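Local structure of lipoprotein (Clostridioides difficile, 7RAG) at residues P61-L64 with K65-I69; F104-N107 with Y108-E112; G131-K134 with Y135-K138. The protein activates the CwlD amidase allosterically during spore formation, as the GerS lipoprotein bound to that enzyme. One frame throughout, in Å; residues are numbered along the deposited sequence.

Interaction 1 (P61-L64 with K65-I69); sequences PKHL and KGKSI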
loop_
_atom_site.group_PDB
_atom_site.type_symbol
_atom_site.label_atom_id
_atom_site.label_comp_id
_atom_site.label_asym_id
_atom_site.label_seq_id
_atom_site.Cartn_x
_atom_site.Cartn_y
_atom_site.Cartn_z
ATOM N N PRO A 61 10.941 18.320 17.029
ATOM C CA PRO A 61 12.308 18.668 16.601
ATOM C C PRO A 61 12.209 19.054 15.137
ATOM O O PRO A 61 11.758 18.266 14.306
ATOM C CB PRO A 61 13.125 17.386 16.842
ATOM C CG PRO A 61 12.191 16.441 17.558
ATOM C CD PRO A 61 10.776 16.871 17.242
ATOM N N LYS A 62 12.569 20.304 14.834
ATOM C CA LYS A 62 12.238 20.889 13.532
ATOM C C LYS A 62 12.702 20.010 12.376
ATOM O O LYS A 62 11.998 19.869 11.364
ATOM C CB LYS A 62 12.862 22.278 13.408
ATOM C CG LYS A 62 12.250 23.102 12.311
ATOM C CD LYS A 62 13.235 23.401 11.222
ATOM C CE LYS A 62 12.844 24.689 10.514
ATOM N NZ LYS A 62 12.830 25.866 11.457
ATOM N N HIS A 63 13.877 19.393 12.522
ATOM C CA HIS A 63 14.412 18.511 11.490
ATOM C C HIS A 63 13.407 17.427 11.110
ATOM O O HIS A 63 13.317 17.034 9.940
ATOM C CB HIS A 63 15.733 17.898 11.984
ATOM C CG HIS A 63 16.173 16.687 11.223
ATOM N ND1 HIS A 63 16.764 15.602 11.835
ATOM C CD2 HIS A 63 16.100 16.381 9.906
ATOM C CE1 HIS A 63 17.031 14.682 10.928
ATOM N NE2 HIS A 63 16.644 15.131 9.749
ATOM N N LEU A 64 12.645 16.931 12.085
ATOM C CA LEU A 64 11.755 15.805 11.842
ATOM C C LEU A 64 10.329 16.215 11.514
ATOM O O LEU A 64 9.542 15.358 11.101
ATOM C CB LEU A 64 11.735 14.883 13.055
ATOM C CG LEU A 64 13.081 14.292 13.450
ATOM C CD1 LEU A 64 12.905 13.395 14.655
ATOM C CD2 LEU A 64 13.728 13.548 12.321
ATOM N N LYS A 65 9.992 17.492 11.679
ATOM C CA LYS A 65 8.615 17.952 11.563
ATOM C C LYS A 65 8.007 17.484 10.252
ATOM O O LYS A 65 8.611 17.632 9.190
ATOM C CB LYS A 65 8.576 19.476 11.651
ATOM C CG LYS A 65 7.196 20.098 11.549
ATOM C CD LYS A 65 7.292 21.621 11.352
ATOM C CE LYS A 65 5.930 22.278 11.406
ATOM N NZ LYS A 65 5.926 23.718 10.953
ATOM N N GLY A 66 6.826 16.879 10.336
ATOM C CA GLY A 66 6.141 16.397 9.164
ATOM C C GLY A 66 6.562 15.024 8.684
ATOM O O GLY A 66 5.911 14.483 7.787
ATOM N N LYS A 67 7.643 14.453 9.217
ATOM C CA LYS A 67 7.969 13.064 8.913
ATOM C C LYS A 67 7.015 12.147 9.660
ATOM O O LYS A 67 6.531 12.479 10.744
ATOM C CB LYS A 67 9.417 12.750 9.279
ATOM C CG LYS A 67 10.394 13.545 8.447
ATOM C CD LYS A 67 11.770 13.489 9.003
ATOM C CE LYS A 67 12.800 13.752 7.939
ATOM N NZ LYS A 67 12.704 15.120 7.441
ATOM N N SER A 68 6.696 11.007 9.050
ATOM C CA SER A 68 5.679 10.157 9.653
ATOM C C SER A 68 5.955 8.689 9.356
ATOM O O SER A 68 6.685 8.336 8.426
ATOM C CB SER A 68 4.264 10.547 9.188
ATOM O OG SER A 68 4.090 10.403 7.781
ATOM N N ILE A 69 5.370 7.843 10.197
ATOM C CA ILE A 69 5.340 6.406 9.999
ATOM C C ILE A 69 3.903 5.949 10.175
ATOM O O ILE A 69 3.257 6.284 11.173
ATOM C CB ILE A 69 6.258 5.670 10.986
ATOM C CG1 ILE A 69 7.716 5.998 10.695
ATOM C CG2 ILE A 69 6.028 4.189 10.889
ATOM C CD1 ILE A 69 8.681 5.530 11.781
#
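K67 folds back over a type II beta turn, L64 to K67, and its NZ meets H63 O almost head-on at 3.2 Å, with a C=O...N angle of 160°. The turn is closed by the backbone bond from K67 N to L64 O, 2.8 Å. G66, at its third position, has the positive phi (84°) that a type II turn puts there. A single bend at the end of the lysine chain decides the contact: the first carbons run beside L64 O, then chi4 of 66° tips NZ onto the H63 carbonyl. The K67 and L64 side chains cross at about a right angle, with K67 CD against L64 CD2 at 3.9 Å. That same CD2 lies over one face of the H63 imidazole, offset toward the rim, so one leucine methyl touches both the imidazole face and the lysine stem. Just before the turn the chain coils helically: L64 N bonds to P61 O, and K65 N goes to K62 O at 3.1 Å and only weakly to P61 O. Outside the segments, N80 takes a second bond from K67 NZ, and E54 of the amidase chain holds H63 ND1, so the turn that brings the chain into strand 68-71 also meets the enzyme. At the root of the lysine stem, K67 CB lies 3.2 Å from L64 O.

Interaction 2 (F104-N107 with Y108-E112); sequences FIKN and YLQNE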
loop_
_atom_site.group_PDB
_atom_site.type_symbol
_atom_site.label_atom_id
_atom_site.label_comp_id
_atom_site.label_asym_id
_atom_site.label_seq_id
_atom_site.Cartn_x
_atom_site.Cartn_y
_atom_site.Cartn_z
ATOM N N PHE A 104 -0.134 0.984 23.111
ATOM C CA PHE A 104 -0.608 0.345 24.330
ATOM C C PHE A 104 -1.837 -0.522 24.140
ATOM O O PHE A 104 -1.989 -1.493 24.885
ATOM C CB PHE A 104 -0.921 1.390 25.410
ATOM C CG PHE A 104 -1.942 2.389 24.994
ATOM C CD1 PHE A 104 -3.277 2.205 25.316
ATOM C CD2 PHE A 104 -1.572 3.507 24.266
ATOM C CE1 PHE A 104 -4.227 3.113 24.934
ATOM C CE2 PHE A 104 -2.523 4.436 23.873
ATOM C CZ PHE A 104 -3.859 4.234 24.207
ATOM N N ILE A 105 -2.726 -0.210 23.192
ATOM C CA ILE A 105 -3.840 -1.118 22.945
ATOM C C ILE A 105 -3.286 -2.439 22.454
ATOM O O ILE A 105 -2.309 -2.477 21.688
ATOM C CB ILE A 105 -4.845 -0.576 21.913
ATOM C CG1 ILE A 105 -5.192 0.892 22.141
ATOM C CG2 ILE A 105 -6.119 -1.430 21.943
ATOM C CD1 ILE A 105 -6.236 1.405 21.145
ATOM N N LYS A 106 -3.921 -3.526 22.868
ATOM C CA LYS A 106 -3.686 -4.891 22.412
ATOM C C LYS A 106 -2.455 -5.525 23.047
ATOM O O LYS A 106 -2.229 -6.717 22.834
ATOM C CB LYS A 106 -3.570 -5.014 20.876
ATOM C CG LYS A 106 -4.908 -4.954 20.106
ATOM C CD LYS A 106 -4.699 -5.190 18.606
ATOM C CE LYS A 106 -3.314 -5.767 18.313
ATOM N NZ LYS A 106 -3.168 -6.139 16.884
ATOM N N ASN A 107 -1.658 -4.800 23.827
ATOM C CA ASN A 107 -0.756 -5.455 24.766
ATOM C C ASN A 107 -1.212 -5.299 26.201
ATOM O O ASN A 107 -1.126 -6.254 26.983
ATOM C CB ASN A 107 0.676 -4.931 24.639
ATOM C CG ASN A 107 1.611 -5.533 25.696
ATOM O OD1 ASN A 107 2.249 -4.811 26.474
ATOM N ND2 ASN A 107 1.676 -6.862 25.737
ATOM N N TYR A 108 -1.705 -4.115 26.560
ATOM C CA TYR A 108 -2.354 -3.919 27.844
ATOM C C TYR A 108 -3.823 -4.298 27.812
ATOM O O TYR A 108 -4.447 -4.381 28.874
ATOM C CB TYR A 108 -2.168 -2.476 28.298
ATOM C CG TYR A 108 -0.720 -2.215 28.589
ATOM C CD1 TYR A 108 -0.129 -2.713 29.755
ATOM C CD2 TYR A 108 0.082 -1.531 27.679
ATOM C CE1 TYR A 108 1.222 -2.508 30.027
ATOM C CE2 TYR A 108 1.433 -1.313 27.941
ATOM C CZ TYR A 108 1.998 -1.804 29.119
ATOM O OH TYR A 108 3.336 -1.591 29.374
ATOM N N LEU A 109 -4.374 -4.548 26.621
ATOM C CA LEU A 109 -5.694 -5.157 26.508
ATOM C C LEU A 109 -5.603 -6.666 26.674
ATOM O O LEU A 109 -6.209 -7.244 27.582
ATOM C CB LEU A 109 -6.323 -4.812 25.155
ATOM C CG LEU A 109 -7.641 -5.524 24.855
ATOM C CD1 LEU A 109 -8.746 -5.045 25.798
ATOM C CD2 LEU A 109 -8.021 -5.322 23.393
ATOM N N GLN A 110 -4.845 -7.318 25.800
ATOM C CA GLN A 110 -4.734 -8.777 25.794
ATOM C C GLN A 110 -3.793 -9.174 26.930
ATOM O O GLN A 110 -2.574 -9.287 26.774
ATOM C CB GLN A 110 -4.272 -9.265 24.427
ATOM C CG GLN A 110 -5.211 -8.822 23.291
ATOM C CD GLN A 110 -4.664 -9.108 21.896
ATOM O OE1 GLN A 110 -3.559 -9.638 21.734
ATOM N NE2 GLN A 110 -5.445 -8.756 20.879
ATOM N N ASN A 111 -4.385 -9.372 28.103
ATOM C CA ASN A 111 -3.621 -9.609 29.315
ATOM C C ASN A 111 -2.880 -10.940 29.249
ATOM O O ASN A 111 -3.353 -11.927 28.679
ATOM C CB ASN A 111 -4.543 -9.574 30.543
ATOM N N GLU A 112 -1.711 -10.952 29.872
ATOM C CA GLU A 112 -0.804 -12.091 29.912
ATOM C C GLU A 112 -0.296 -12.144 31.345
ATOM O O GLU A 112 -0.987 -11.714 32.276
ATOM C CB GLU A 112 0.314 -11.950 28.863
#
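F104 O accepts the backbone N-H of Y108 at 3.1 Å, a bond that closes an alpha turn over F104 to Y108. A second donor, N107 N, reaches the same oxygen only weakly. The F104 side chain leaves from between its backbone N and carbonyl carbon (chi1 58°), and its CB rests against Y108 CD2 at 3.8 Å. F104 CA and O lie at the edge of the Y108 ring, while the amide group of N107 hangs over one face toward the rim, its plane 63° from that of the ring. L109 CB packs back on the backbone at K106, 3.6 Å from K106 N.

The coil belongs to the long loop joining the two antiparallel sheets of this LolA-family chain, between strands 85-90 and 115-119. F104 and Y108 face the second sheet: both touch L141 and M153, and Y108 OH makes a weak bond to Q139 O. The loop also meets the second subunit, another copy of this protein, whose Y25 ring meets that of F104 and whose I19 packs on F104 and L109.

Toward solvent, K106 and Q110 run side by side, pointing the same way, with K106 CG 3.9 Å from the Q110 amide at NE2. K106 takes up a positive phi of 79°, and the chain then leaves through an inverse gamma turn centred on Q110. There the aliphatic part of Q110 passes K106 O, its CB 3.6 Å from that oxygen.

Interaction 3 (G131-K134 with Y135-K138); sequences GDNK and YFNK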
loop_
_atom_site.group_PDB
_atom_site.type_symbol
_atom_site.label_atom_id
_atom_site.label_comp_id
_atom_site.label_asym_id
_atom_site.label_seq_id
_atom_site.Cartn_x
_atom_site.Cartn_y
_atom_site.Cartn_z
ATOM N N GLY A 131 12.464 -11.325 24.376
ATOM C CA GLY A 131 13.697 -11.127 23.646
ATOM C C GLY A 131 14.881 -10.837 24.534
ATOM O O GLY A 131 16.021 -10.854 24.045
ATOM N N ASP A 132 14.640 -10.581 25.822
ATOM C CA ASP A 132 15.675 -10.278 26.814
ATOM C C ASP A 132 16.753 -9.348 26.252
ATOM O O ASP A 132 17.953 -9.571 26.433
ATOM C CB ASP A 132 16.290 -11.563 27.373
ATOM N N ASN A 133 16.304 -8.299 25.542
ATOM C CA ASN A 133 17.179 -7.187 25.171
ATOM C C ASN A 133 17.579 -6.442 26.439
ATOM O O ASN A 133 16.730 -6.117 27.276
ATOM C CB ASN A 133 16.469 -6.252 24.176
ATOM C CG ASN A 133 17.364 -5.114 23.647
ATOM O OD1 ASN A 133 18.041 -4.430 24.407
ATOM N ND2 ASN A 133 17.330 -4.888 22.332
ATOM N N LYS A 134 18.880 -6.203 26.597
ATOM C CA LYS A 134 19.373 -5.450 27.744
ATOM C C LYS A 134 18.658 -4.103 27.878
ATOM O O LYS A 134 18.379 -3.650 28.996
ATOM C CB LYS A 134 20.891 -5.276 27.587
ATOM C CG LYS A 134 21.589 -4.228 28.453
ATOM C CD LYS A 134 22.990 -4.001 27.881
ATOM C CE LYS A 134 23.953 -3.315 28.847
ATOM N NZ LYS A 134 25.372 -3.413 28.333
ATOM N N TYR A 135 18.306 -3.482 26.753
ATOM C CA TYR A 135 17.802 -2.119 26.724
ATOM C C TYR A 135 16.287 -2.020 26.740
ATOM O O TYR A 135 15.752 -1.023 27.242
ATOM C CB TYR A 135 18.336 -1.404 25.483
ATOM C CG TYR A 135 19.828 -1.252 25.516
ATOM C CD1 TYR A 135 20.425 -0.313 26.352
ATOM C CD2 TYR A 135 20.642 -2.049 24.726
ATOM C CE1 TYR A 135 21.781 -0.167 26.392
ATOM C CE2 TYR A 135 21.999 -1.908 24.753
ATOM C CZ TYR A 135 22.570 -0.966 25.597
ATOM O OH TYR A 135 23.935 -0.807 25.654
ATOM N N PHE A 136 15.585 -2.998 26.170
ATOM C CA PHE A 136 14.124 -3.023 26.149
ATOM C C PHE A 136 13.677 -4.186 27.027
ATOM O O PHE A 136 13.289 -5.243 26.535
ATOM C CB PHE A 136 13.575 -3.184 24.689
ATOM C CG PHE A 136 13.951 -2.066 23.751
ATOM C CD1 PHE A 136 13.027 -1.094 23.403
ATOM C CD2 PHE A 136 15.226 -1.991 23.213
ATOM C CE1 PHE A 136 13.370 -0.082 22.536
ATOM C CE2 PHE A 136 15.571 -0.984 22.345
ATOM C CZ PHE A 136 14.654 -0.038 22.001
ATOM N N ASN A 137 13.659 -3.965 28.338
ATOM C CA ASN A 137 13.436 -5.070 29.258
ATOM C C ASN A 137 11.994 -5.159 29.746
ATOM O O ASN A 137 11.375 -6.223 29.677
ATOM C CB ASN A 137 14.391 -4.966 30.443
ATOM C CG ASN A 137 14.620 -6.294 31.093
ATOM O OD1 ASN A 137 15.100 -7.235 30.450
ATOM N ND2 ASN A 137 14.267 -6.396 32.369
ATOM N N LYS A 138 11.455 -4.071 30.268
ATOM C CA LYS A 138 10.126 -4.087 30.849
ATOM C C LYS A 138 9.396 -2.841 30.384
ATOM O O LYS A 138 10.001 -1.775 30.247
ATOM C CB LYS A 138 10.182 -4.168 32.396
#
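K134 lays its extended chain along Y135, the two pointing the same way, with CD over one face of the phenol ring. The CH-pi contact puts K134 CD 4.1 Å from the ring centroid, 24° off the normal and offset toward the rim. With its CG swung anti to the backbone N (chi1 -175°), N133 turns its amide forward over the following backbone. OD1 then accepts Y135 N in the carbonyl plane, an Asx turn; the 2.5 Å modelled between N133 OD1 and Y135 N is short, and its exact length doubtful. F136 N adds a weak second bond to the same OD1 at 3.3 Å. The other end of the amide, ND2, lies 3.7 Å from F136 CD2; amide and phenyl planes stand 77° apart, their side chains alongside one another. The phenol OH bonds to S100 O of the amidase chain, whose N16 also packs on N133 and F136, so this turn forms part of the enzyme interface. The loop joins neighbouring antiparallel strands 122-128 and 138-144 of the second sheet: F136 meets the ring of F164 in strand 162-173, and N137 and K138 form a classic beta bulge facing L156 at the end of strand 150-156.

The three local contacts follow one another along the chain without touching. Interactions 1 and 3 both meet the CwlD amidase, one from the turn leading into the central strand of the first sheet and one from a turn of the second, with centres about 27 Å apart and nearest atoms about 13 Å apart, so turns of both sheets take part in amidase contacts. Interaction 2 lies nearer the middle of the chain and packs against the second subunit, which interaction 1 also touches through P61 and L64. Interactions 2 and 3 come closest, about 6 Å between nearest atoms and 18 Å between centres. Two separate turns thus face amidase, while interaction 2 belongs to the contact between the two copies of this protein.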